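Local coordinates for protein adenylosuccinate lyase (Francisella tularensis subsp. tularensis SCHU S4, PDB 4EEI) that probably cleaves adenylosuccinate to AMP and fumarate, and the succinylated carboxamide intermediate in the same way, in de novo purine biosynthesis, at residues 12-17 with 103-108; 24-29 with 200-205; 175-180 with 212-217; 218-223 with 290-295. All blocks are in the same frame, centred on the assembly; numbering follows the deposited sequence.

Contact 1: residues 12-17 with 103-108; sequences KIWADE and SLQIRD
Ile13 and Trp14, at the end of helix 8-14, are clasped by Gln105 of the long helix 94-131, inside the mostly helical fold of the fumarase/aspartase lyases. The single direct hydrogen bond between the two segments runs from Gln105 NE2 to Ile13 O, at 3.0 Å. It is nearly straight, 170° at the hydrogen, with the acceptor in the plane of the Gln105 amide and the donor tilted 26° from the carbonyl plane. Ile13 O also accepts a bond from Asn18 ND2, so two side-chain amides hold it. Gln105 NE2 gives a second bond, to a water 3.0 Å away, and this water donates to Trp14 O. Both carbonyls at the end of the short helix are thus tied to one amide nitrogen. Nearer its root the same glutamine makes a CH-pi contact: Gln105 CB sits over the six-membered ring of Trp14, 4.2 Å from the centroid. Ile13 CG2 lies over the same face, on the side of the five-membered ring, and meets Gln105 CB at 4.0 Å. The indole is met at its edge by Ile106, whose CG1 lies 3.8 Å from Trp14 CH2, while Leu313 and Pro314 of helix 304-333 also touch the ring. Trp14 NE1 makes a weak hydrogen bond to Ser109 OG, one turn beyond Gln105. Ala15 occupies the N-cap position of helix 16-33. Farther along helix 94-131, Ile13 CD1 ends 4.1 Å from Asp108 O.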
# COMPACT_ATOMS: atom_id res chain seq x y z
N LYS B 12 11.99 -21.34 -13.84
CA LYS B 12 12.17 -21.84 -15.20
C LYS B 12 11.06 -21.32 -16.11
O LYS B 12 11.31 -20.97 -17.27
CB LYS B 12 12.18 -23.37 -15.22
CG LYS B 12 12.44 -23.97 -16.59
CD LYS B 12 12.61 -25.48 -16.51
CE LYS B 12 12.88 -26.08 -17.88
NZ LYS B 12 11.64 -26.18 -18.69
N ILE B 13 9.85 -21.24 -15.58
CA ILE B 13 8.71 -20.75 -16.35
C ILE B 13 8.95 -19.30 -16.78
O ILE B 13 8.61 -18.91 -17.90
CB ILE B 13 7.41 -20.83 -15.55
CG1 ILE B 13 6.97 -22.29 -15.39
CG2 ILE B 13 6.31 -20.02 -16.22
CD1 ILE B 13 5.98 -22.51 -14.27
N TRP B 14 9.52 -18.51 -15.88
CA TRP B 14 9.76 -17.10 -16.13
C TRP B 14 11.12 -16.79 -16.71
O TRP B 14 11.43 -15.62 -17.00
CB TRP B 14 9.50 -16.29 -14.87
CG TRP B 14 8.08 -16.44 -14.38
CD1 TRP B 14 7.60 -17.34 -13.43
CD2 TRP B 14 6.90 -15.70 -14.83
NE1 TRP B 14 6.25 -17.20 -13.26
CE2 TRP B 14 5.76 -16.23 -14.07
CE3 TRP B 14 6.68 -14.68 -15.74
CZ2 TRP B 14 4.48 -15.75 -14.24
CZ3 TRP B 14 5.37 -14.20 -15.90
CH2 TRP B 14 4.30 -14.72 -15.17
N ALA B 15 11.94 -17.82 -16.89
CA ALA B 15 13.26 -17.67 -17.49
C ALA B 15 13.14 -17.30 -18.97
O ALA B 15 12.17 -17.67 -19.63
CB ALA B 15 14.08 -18.94 -17.32
N ASP B 16 14.13 -16.58 -19.50
CA ASP B 16 14.05 -16.12 -20.89
C ASP B 16 13.70 -17.25 -21.86
O ASP B 16 12.96 -17.04 -22.82
CB ASP B 16 15.36 -15.46 -21.33
CG ASP B 16 15.50 -14.03 -20.82
OD1 ASP B 16 14.54 -13.47 -20.26
OD2 ASP B 16 16.59 -13.45 -21.02
N GLU B 17 14.23 -18.44 -21.63
CA GLU B 17 13.99 -19.53 -22.59
C GLU B 17 12.51 -19.89 -22.72
O GLU B 17 12.00 -20.07 -23.83
CB GLU B 17 14.79 -20.79 -22.25
CG GLU B 17 14.52 -21.91 -23.25
CD GLU B 17 15.24 -23.20 -22.90
OE1 GLU B 17 16.25 -23.52 -23.58
OE2 GLU B 17 14.78 -23.91 -21.98
N SER B 103 -0.08 -14.94 -20.62
CA SER B 103 -1.19 -15.71 -20.05
C SER B 103 -0.82 -17.17 -19.91
O SER B 103 -1.26 -17.83 -18.96
CB SER B 103 -2.45 -15.59 -20.90
OG SER B 103 -2.97 -14.27 -20.81
N LEU B 104 -0.05 -17.69 -20.86
CA LEU B 104 0.38 -19.08 -20.80
C LEU B 104 1.35 -19.30 -19.63
O LEU B 104 1.27 -20.32 -18.93
CB LEU B 104 1.02 -19.53 -22.12
CG LEU B 104 0.23 -19.33 -23.42
CD1 LEU B 104 0.99 -19.92 -24.59
CD2 LEU B 104 -1.16 -19.95 -23.32
N GLN B 105 2.26 -18.35 -19.40
CA GLN B 105 3.15 -18.43 -18.25
C GLN B 105 2.38 -18.35 -16.94
O GLN B 105 2.66 -19.10 -16.00
CB GLN B 105 4.19 -17.31 -18.29
CG GLN B 105 5.25 -17.48 -19.37
CD GLN B 105 6.14 -16.26 -19.48
OE1 GLN B 105 5.69 -15.20 -19.91
NE2 GLN B 105 7.39 -16.40 -19.05
N ILE B 106 1.41 -17.44 -16.87
CA ILE B 106 0.61 -17.31 -15.66
C ILE B 106 -0.21 -18.59 -15.41
O ILE B 106 -0.33 -19.07 -14.29
CB ILE B 106 -0.32 -16.08 -15.72
CG1 ILE B 106 0.50 -14.79 -15.73
CG2 ILE B 106 -1.27 -16.08 -14.53
CD1 ILE B 106 -0.34 -13.51 -16.00
N ARG B 107 -0.75 -19.16 -16.48
CA ARG B 107 -1.53 -20.39 -16.38
C ARG B 107 -0.70 -21.52 -15.80
O ARG B 107 -1.14 -22.26 -14.90
CB ARG B 107 -2.05 -20.76 -17.78
CG ARG B 107 -2.70 -22.11 -17.89
CD ARG B 107 -1.85 -22.97 -18.80
NE ARG B 107 -2.28 -22.97 -20.18
CZ ARG B 107 -1.48 -23.17 -21.22
NH1 ARG B 107 -0.18 -23.36 -21.05
NH2 ARG B 107 -1.98 -23.16 -22.44
N ASP B 108 0.52 -21.68 -16.30
CA ASP B 108 1.35 -22.77 -15.83
C ASP B 108 1.83 -22.54 -14.40
O ASP B 108 2.03 -23.49 -13.64
CB ASP B 108 2.50 -23.02 -16.80
CG ASP B 108 2.00 -23.51 -18.16
OD1 ASP B 108 0.90 -24.10 -18.21
OD2 ASP B 108 2.71 -23.29 -19.17
O HOH W 1 9.27 -14.14 -18.47

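Contact 2: residues 24-29 with 200-205; sequences LEVELA and DILGLP
Leu202 fits its two methyl groups against Glu25, Val26 and Ala29, where the last turn of helix 192-202 packs on the side of helix 16-33 in the mostly helical lyase fold. Leu202 CD2 lies 3.8 Å from Ala29 CB, and CG of the leucine is just as near that methyl. The other branch, Leu202 CD1, reaches Val26 CG2 at 4.0 Å, the two side chains crossing at about a right angle. Glu25 runs alongside Leu202 in the opposite direction: its CG is anti to the backbone N (chi1 -179°), the chain is extended beyond it, and Glu25 OE2 comes to 3.7 Å from Leu202 CD2. Helix 16-33 thus offers this one leucine two methyls, Ala29 CB and Val26 CG2, and the aliphatic stem and carboxylate of Glu25. Ile201 adds a second, more exposed patch, its CG2 4.1 Å from Ala29 CB and its CD1 3.8 Å from Ala29 O. In the next shell Phe180 bridges Val26 and Leu202, and Ser100 and Ala101 of helix 94-131 back Val26. Beyond Leu202 the chain leaves the helix at Gly203, whose positive phi (86°) turns it toward Leu204 and Pro205. Leu202 O, at this helix end, is satisfied by a water that donates to it at 2.9 Å. The same water links the helix end to the carboxylate, giving its other hydrogen to Glu25 OE2 at 2.7 Å.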
# COMPACT_ATOMS: atom_id res chain seq x y z
N LEU B 24 6.72 -18.12 -29.08
CA LEU B 24 6.75 -18.90 -30.31
C LEU B 24 5.45 -19.68 -30.49
O LEU B 24 4.90 -19.74 -31.60
CB LEU B 24 7.95 -19.85 -30.33
CG LEU B 24 8.02 -20.71 -31.59
CD1 LEU B 24 8.18 -19.85 -32.85
CD2 LEU B 24 9.17 -21.72 -31.50
N GLU B 25 4.95 -20.28 -29.41
CA GLU B 25 3.71 -21.04 -29.47
C GLU B 25 2.54 -20.14 -29.89
O GLU B 25 1.69 -20.53 -30.69
CB GLU B 25 3.41 -21.71 -28.12
CG GLU B 25 2.13 -22.54 -28.14
CD GLU B 25 1.78 -23.15 -26.78
OE1 GLU B 25 2.63 -23.13 -25.86
OE2 GLU B 25 0.64 -23.65 -26.63
N VAL B 26 2.50 -18.93 -29.33
CA VAL B 26 1.48 -17.95 -29.70
C VAL B 26 1.60 -17.48 -31.15
O VAL B 26 0.59 -17.38 -31.86
CB VAL B 26 1.53 -16.76 -28.72
CG1 VAL B 26 0.52 -15.70 -29.12
CG2 VAL B 26 1.24 -17.25 -27.31
N GLU B 27 2.82 -17.19 -31.60
CA GLU B 27 3.04 -16.81 -33.00
C GLU B 27 2.56 -17.91 -33.95
O GLU B 27 2.01 -17.63 -35.01
CB GLU B 27 4.53 -16.56 -33.28
CG GLU B 27 5.13 -15.31 -32.62
CD GLU B 27 4.88 -14.03 -33.41
OE1 GLU B 27 4.04 -14.03 -34.34
OE2 GLU B 27 5.54 -13.01 -33.10
N LEU B 28 2.77 -19.16 -33.56
CA LEU B 28 2.45 -20.27 -34.45
C LEU B 28 0.96 -20.57 -34.41
O LEU B 28 0.41 -21.12 -35.36
CB LEU B 28 3.26 -21.52 -34.09
CG LEU B 28 4.75 -21.36 -34.32
CD1 LEU B 28 5.50 -22.62 -33.91
CD2 LEU B 28 5.00 -21.03 -35.79
N ALA B 29 0.31 -20.21 -33.31
CA ALA B 29 -1.15 -20.37 -33.22
C ALA B 29 -1.87 -19.46 -34.22
O ALA B 29 -2.75 -19.92 -34.96
CB ALA B 29 -1.63 -20.11 -31.80
N ASP B 200 -8.44 -20.96 -29.83
CA ASP B 200 -8.85 -22.35 -29.64
C ASP B 200 -7.64 -23.30 -29.66
O ASP B 200 -7.61 -24.30 -28.94
CB ASP B 200 -9.86 -22.78 -30.70
CG ASP B 200 -11.25 -22.21 -30.45
OD1 ASP B 200 -11.51 -21.71 -29.34
OD2 ASP B 200 -12.09 -22.29 -31.38
N ILE B 201 -6.66 -22.99 -30.50
CA ILE B 201 -5.42 -23.77 -30.53
C ILE B 201 -4.69 -23.65 -29.19
O ILE B 201 -4.14 -24.63 -28.68
CB ILE B 201 -4.52 -23.34 -31.71
CG1 ILE B 201 -5.10 -23.86 -33.03
CG2 ILE B 201 -3.10 -23.88 -31.54
CD1 ILE B 201 -4.53 -23.18 -34.26
N LEU B 202 -4.71 -22.46 -28.61
CA LEU B 202 -4.01 -22.23 -27.34
C LEU B 202 -4.79 -22.76 -26.14
O LEU B 202 -4.19 -23.08 -25.10
CB LEU B 202 -3.72 -20.74 -27.16
CG LEU B 202 -2.72 -20.15 -28.15
CD1 LEU B 202 -2.50 -18.65 -27.88
CD2 LEU B 202 -1.40 -20.92 -28.09
N GLY B 203 -6.11 -22.84 -26.26
CA GLY B 203 -6.95 -23.34 -25.18
C GLY B 203 -7.34 -22.28 -24.16
O GLY B 203 -7.54 -22.58 -22.99
N LEU B 204 -7.44 -21.03 -24.61
CA LEU B 204 -7.89 -19.93 -23.75
C LEU B 204 -8.94 -19.10 -24.49
O LEU B 204 -8.94 -19.04 -25.71
CB LEU B 204 -6.71 -19.04 -23.33
CG LEU B 204 -5.77 -19.61 -22.27
CD1 LEU B 204 -4.70 -18.58 -21.89
CD2 LEU B 204 -6.55 -20.04 -21.04
N PRO B 205 -9.85 -18.45 -23.74
CA PRO B 205 -10.88 -17.62 -24.36
C PRO B 205 -10.33 -16.29 -24.85
O PRO B 205 -9.28 -15.84 -24.39
CB PRO B 205 -11.88 -17.39 -23.23
CG PRO B 205 -11.06 -17.48 -21.98
CD PRO B 205 -10.00 -18.52 -22.27
O HOH W 2 -1.34 -23.71 -24.77

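Contact 3: residues 175-180 with 212-217; sequences GLTVQF and QVIPRD. With AMP (adenosine monophosphate), chain O; EDO (1,2-ethanediol), chain C.
Gln179 reaches from one extended loop to the other and binds the backbone of a second glutamine: its NE2 donates to Gln212 O over a short 2.7 Å. The bond is fairly straight (164° at the hydrogen), and the acceptor lies close to the amide plane, although the donor stands 30° off the carbonyl plane. Gln179 CG takes the crowded position between backbone N and carbonyl carbon, chi1 59°. From there CG packs on Ile214 CG1 at 3.6 Å. The far end of the isoleucine lies against Thr177, CD1 being 3.5 Å from Thr177 O, while Thr177 OG1 is hydrogen-bonded to Glu207. With its carbonyl held, Gln212 presents its own amide to the ligand. AMP N6 donates to Gln212 OE1 at 2.8 Å, and Arg301 NH1 is bonded to the same oxygen. Gln212 NE2 is bonded to Ala183 O and weakly to the bound succinate. Gln179 is thus a second-shell residue, consistent with a part in positioning Gln212. Ser140 of the second subunit packs on Gln212, and Tyr5 of the third subunit bonds AMP: a composite active site built from several subunits, characteristic of the fumarase/aspartase superfamily.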
# COMPACT_ATOMS: atom_id res chain seq x y z
N GLY B 175 -10.48 -16.41 -16.08
CA GLY B 175 -9.66 -15.31 -15.62
C GLY B 175 -8.69 -14.91 -16.70
O GLY B 175 -8.51 -13.72 -16.95
N LEU B 176 -8.06 -15.90 -17.33
CA LEU B 176 -7.01 -15.63 -18.31
C LEU B 176 -7.58 -15.65 -19.73
O LEU B 176 -8.48 -16.42 -20.03
CB LEU B 176 -5.91 -16.69 -18.21
CG LEU B 176 -5.11 -16.69 -16.91
CD1 LEU B 176 -4.02 -17.74 -16.97
CD2 LEU B 176 -4.53 -15.32 -16.67
N THR B 177 -7.03 -14.80 -20.59
CA THR B 177 -7.49 -14.69 -21.97
C THR B 177 -6.30 -14.54 -22.90
O THR B 177 -5.17 -14.37 -22.44
CB THR B 177 -8.35 -13.42 -22.16
OG1 THR B 177 -7.60 -12.28 -21.71
CG2 THR B 177 -9.68 -13.50 -21.38
N VAL B 178 -6.57 -14.57 -24.20
CA VAL B 178 -5.56 -14.20 -25.19
C VAL B 178 -6.15 -13.17 -26.14
O VAL B 178 -7.37 -12.92 -26.13
CB VAL B 178 -5.06 -15.43 -25.96
CG1 VAL B 178 -4.36 -16.41 -25.02
CG2 VAL B 178 -6.23 -16.11 -26.66
N GLN B 179 -5.30 -12.54 -26.95
CA GLN B 179 -5.79 -11.57 -27.92
C GLN B 179 -5.01 -11.69 -29.22
O GLN B 179 -3.81 -11.92 -29.22
CB GLN B 179 -5.66 -10.14 -27.39
CG GLN B 179 -4.22 -9.74 -27.02
CD GLN B 179 -3.95 -8.25 -27.20
OE1 GLN B 179 -4.76 -7.52 -27.76
NE2 GLN B 179 -2.79 -7.79 -26.73
N PHE B 180 -5.72 -11.54 -30.34
CA PHE B 180 -5.06 -11.36 -31.62
C PHE B 180 -5.85 -10.30 -32.37
O PHE B 180 -6.55 -10.59 -33.35
CB PHE B 180 -5.00 -12.67 -32.41
CG PHE B 180 -4.25 -13.78 -31.71
CD1 PHE B 180 -2.88 -13.93 -31.89
CD2 PHE B 180 -4.91 -14.67 -30.88
CE1 PHE B 180 -2.18 -14.94 -31.26
CE2 PHE B 180 -4.22 -15.70 -30.22
CZ PHE B 180 -2.85 -15.83 -30.42
N GLN B 212 -4.33 -2.45 -27.66
CA GLN B 212 -3.06 -3.03 -28.04
C GLN B 212 -2.80 -4.18 -27.08
O GLN B 212 -2.23 -5.20 -27.45
CB GLN B 212 -1.93 -2.00 -27.96
CG GLN B 212 -0.59 -2.54 -28.41
CD GLN B 212 0.36 -1.45 -28.88
OE1 GLN B 212 1.27 -1.05 -28.15
NE2 GLN B 212 0.15 -0.96 -30.09
N VAL B 213 -3.22 -3.99 -25.83
CA VAL B 213 -2.91 -4.92 -24.75
C VAL B 213 -4.17 -5.60 -24.23
O VAL B 213 -5.28 -5.16 -24.50
CB VAL B 213 -2.21 -4.21 -23.58
CG1 VAL B 213 -0.86 -3.67 -24.02
CG2 VAL B 213 -3.08 -3.10 -23.03
N ILE B 214 -3.98 -6.68 -23.48
CA ILE B 214 -5.04 -7.26 -22.66
C ILE B 214 -5.13 -6.39 -21.41
O ILE B 214 -4.09 -6.00 -20.87
CB ILE B 214 -4.68 -8.70 -22.29
CG1 ILE B 214 -4.92 -9.62 -23.50
CG2 ILE B 214 -5.46 -9.18 -21.07
CD1 ILE B 214 -4.54 -11.07 -23.25
N PRO B 215 -6.35 -6.05 -20.96
CA PRO B 215 -6.45 -5.13 -19.82
C PRO B 215 -5.86 -5.71 -18.54
O PRO B 215 -5.98 -6.92 -18.28
CB PRO B 215 -7.97 -4.89 -19.67
CG PRO B 215 -8.61 -6.08 -20.38
CD PRO B 215 -7.67 -6.43 -21.50
N ARG B 216 -5.22 -4.86 -17.74
CA ARG B 216 -4.41 -5.35 -16.63
C ARG B 216 -5.20 -5.71 -15.38
O ARG B 216 -4.61 -6.17 -14.40
CB ARG B 216 -3.29 -4.36 -16.30
CG ARG B 216 -1.89 -4.88 -16.66
CD ARG B 216 -1.81 -5.28 -18.13
NE ARG B 216 -0.57 -6.01 -18.44
CZ ARG B 216 -0.32 -6.59 -19.61
NH1 ARG B 216 -1.22 -6.53 -20.59
NH2 ARG B 216 0.83 -7.22 -19.81
N ASP B 217 -6.52 -5.53 -15.41
CA ASP B 217 -7.33 -5.86 -14.23
C ASP B 217 -7.48 -7.37 -14.02
O ASP B 217 -7.85 -7.82 -12.92
CB ASP B 217 -8.71 -5.19 -14.28
CG ASP B 217 -9.60 -5.74 -15.40
OD1 ASP B 217 -10.51 -6.56 -15.12
OD2 ASP B 217 -9.39 -5.34 -16.56
P AMP O . 10.88 -2.53 -20.87
O1P AMP O . 12.28 -2.71 -20.34
O2P AMP O . 10.27 -1.18 -20.59
O3P AMP O . 9.96 -3.70 -20.61
O5' AMP O . 11.07 -2.54 -22.47
C5' AMP O . 9.94 -2.63 -23.34
C4' AMP O . 10.39 -3.11 -24.71
O4' AMP O . 9.27 -3.19 -25.60
C3' AMP O . 11.38 -2.13 -25.34
O3' AMP O . 12.48 -2.87 -25.86
C2' AMP O . 10.62 -1.48 -26.48
O2' AMP O . 11.48 -1.26 -27.60
C1' AMP O . 9.54 -2.49 -26.81
N9 AMP O . 8.33 -1.82 -27.33
C8 AMP O . 8.24 -0.55 -27.74
N7 AMP O . 6.99 -0.25 -28.16
C5 AMP O . 6.24 -1.36 -28.01
C6 AMP O . 4.83 -1.74 -28.26
N6 AMP O . 3.95 -0.84 -28.76
N1 AMP O . 4.47 -3.00 -27.97
C2 AMP O . 5.34 -3.90 -27.47
N3 AMP O . 6.63 -3.63 -27.22
C4 AMP O . 7.13 -2.39 -27.47
C1 EDO C . -9.69 -19.34 -18.93
O1 EDO C . -10.46 -18.15 -18.73
C2 EDO C . -10.57 -20.47 -19.48
O2 EDO C . -9.75 -21.54 -19.98

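Contact 4: residues 218-223 with 290-295; sequences RIAKLI and IALENC
Leu292 O is gripped by two donors: Cys295 N, 3.2 Å away in its own segment, and Ser231 OG of the second subunit. The leucine also reaches across to helix 217-244, where its CD2 lies 4.3 Å from Ala220 CB. Between 218-223 and 290-295 themselves the contacts are apolar, and an alanine pair lies at their middle. Ala220 CA and Ala291 CA are only 4.8 Å apart, a close approach of two helices made possible by small side chains. Ala220 CB lies 4.0 Å from Ala291 CB. Ala291 CB comes still nearer to the backbone, within 3.8 Å of Ala220 CA. It is also met by Ile223, one turn on from Ala220, whose CB lies 3.9 Å from Ala291 CB and whose CG1 and CG2 branches touch the same methyl. Ile223 thus spreads over Ala291 rather than meeting it with one tip. The same Ala220 CB also rests against Cys295 SG at 3.7 Å and is equally near Ala291 O. The thiol is placed there with SG anti to the carbonyl carbon, chi1 -70°. Leu228 of the second subunit packs on both Ala220 and Leu292, so the alanine pair lies at a subunit boundary, consistent with the long-helix bundle that forms the tetramer core in this superfamily. Within its own chain the pair is flanked by helix 304-333, whose Tyr312 touches Ala291 and Ile219, while Ile219 and Leu222 pack on helix 94-131 and Leu222 on helix 151-173.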
# COMPACT_ATOMS: atom_id res chain seq x y z
N ARG B 218 -7.20 -8.16 -15.05
CA ARG B 218 -7.23 -9.61 -14.90
C ARG B 218 -6.05 -10.02 -14.04
O ARG B 218 -6.20 -10.75 -13.06
CB ARG B 218 -7.18 -10.31 -16.26
CG ARG B 218 -8.33 -9.90 -17.19
CD ARG B 218 -8.46 -10.84 -18.39
NE ARG B 218 -9.67 -10.55 -19.17
CZ ARG B 218 -10.85 -11.11 -18.95
NH1 ARG B 218 -11.00 -12.00 -17.97
NH2 ARG B 218 -11.89 -10.81 -19.72
N ILE B 219 -4.87 -9.53 -14.39
CA ILE B 219 -3.69 -9.77 -13.57
C ILE B 219 -3.91 -9.22 -12.16
O ILE B 219 -3.57 -9.88 -11.18
CB ILE B 219 -2.42 -9.16 -14.18
CG1 ILE B 219 -1.95 -10.01 -15.36
CG2 ILE B 219 -1.29 -9.09 -13.13
CD1 ILE B 219 -0.87 -9.36 -16.22
N ALA B 220 -4.47 -8.03 -12.06
CA ALA B 220 -4.67 -7.41 -10.75
C ALA B 220 -5.62 -8.24 -9.89
O ALA B 220 -5.47 -8.30 -8.67
CB ALA B 220 -5.17 -5.98 -10.89
N LYS B 221 -6.62 -8.85 -10.52
CA LYS B 221 -7.56 -9.66 -9.77
C LYS B 221 -6.85 -10.86 -9.15
O LYS B 221 -7.05 -11.15 -7.96
CB LYS B 221 -8.72 -10.13 -10.66
CG LYS B 221 -9.62 -11.16 -9.96
CD LYS B 221 -10.91 -11.42 -10.74
CE LYS B 221 -11.78 -12.46 -10.03
NZ LYS B 221 -13.05 -12.67 -10.78
N LEU B 222 -6.02 -11.53 -9.93
CA LEU B 222 -5.27 -12.69 -9.45
C LEU B 222 -4.31 -12.30 -8.33
O LEU B 222 -4.24 -12.98 -7.30
CB LEU B 222 -4.49 -13.35 -10.60
CG LEU B 222 -3.56 -14.51 -10.20
CD1 LEU B 222 -4.33 -15.62 -9.51
CD2 LEU B 222 -2.82 -15.06 -11.41
N ILE B 223 -3.58 -11.21 -8.54
CA ILE B 223 -2.65 -10.72 -7.53
C ILE B 223 -3.39 -10.33 -6.24
O ILE B 223 -2.86 -10.51 -5.14
CB ILE B 223 -1.81 -9.55 -8.09
CG1 ILE B 223 -1.03 -10.02 -9.31
CG2 ILE B 223 -0.86 -8.98 -7.03
CD1 ILE B 223 -0.03 -11.13 -9.02
N ILE B 290 1.08 -2.55 -6.81
CA ILE B 290 1.72 -2.50 -8.12
C ILE B 290 0.72 -2.95 -9.20
O ILE B 290 0.55 -2.28 -10.23
CB ILE B 290 2.97 -3.41 -8.21
CG1 ILE B 290 3.97 -3.07 -7.11
CG2 ILE B 290 3.64 -3.24 -9.55
CD1 ILE B 290 5.14 -4.09 -6.99
N ALA B 291 0.04 -4.06 -8.94
CA ALA B 291 -0.91 -4.61 -9.90
C ALA B 291 -2.04 -3.65 -10.15
O ALA B 291 -2.47 -3.48 -11.30
CB ALA B 291 -1.45 -5.93 -9.41
N LEU B 292 -2.54 -3.01 -9.09
CA LEU B 292 -3.67 -2.08 -9.22
C LEU B 292 -3.26 -0.85 -10.02
O LEU B 292 -4.01 -0.37 -10.89
CB LEU B 292 -4.19 -1.66 -7.84
CG LEU B 292 -4.87 -2.76 -7.02
CD1 LEU B 292 -5.21 -2.24 -5.63
CD2 LEU B 292 -6.13 -3.22 -7.74
N GLU B 293 -2.07 -0.32 -9.73
CA GLU B 293 -1.56 0.84 -10.47
C GLU B 293 -1.28 0.51 -11.94
O GLU B 293 -1.49 1.36 -12.82
CB GLU B 293 -0.32 1.42 -9.79
CG GLU B 293 -0.62 2.01 -8.41
CD GLU B 293 0.61 2.52 -7.66
OE1 GLU B 293 1.56 3.00 -8.31
OE2 GLU B 293 0.61 2.45 -6.42
N ASN B 294 -0.80 -0.69 -12.21
CA ASN B 294 -0.55 -1.13 -13.59
C ASN B 294 -1.80 -1.17 -14.47
O ASN B 294 -1.69 -1.26 -15.70
CB ASN B 294 0.11 -2.52 -13.62
CG ASN B 294 1.61 -2.46 -13.37
OD1 ASN B 294 2.22 -1.39 -13.38
ND2 ASN B 294 2.21 -3.63 -13.16
N CYS B 295 -2.98 -1.12 -13.85
CA CYS B 295 -4.23 -1.10 -14.61
C CYS B 295 -4.43 0.21 -15.37
O CYS B 295 -5.05 0.23 -16.44
CB CYS B 295 -5.44 -1.28 -13.69
SG CYS B 295 -5.59 -2.93 -12.98

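How the contacts relate
The contacts that touch one another lie 12 to 18 Å apart, centre to centre, and contacts 1, 2 and 3 are on the same side of the chain's centre. Contacts 1 and 2 share helix 16-33 and alternate along the chain. Contact 3 interleaves with contact 2: Pro205 O probably bonds Val178 N, and Phe180 packs on Val26. Contact 1 closes before contact 3 opens, and contact 3 before contact 4. Helix 94-131 joins contact 1 to contact 3 through Ser103 and Thr177, and to contact 4 through Ile106 on Ile219 and Leu222. Contacts 3 and 4 both touch the second subunit; contacts 2 and 4 do not meet. The AMP-binding loop of contact 3 lies between packed helices and a subunit interface.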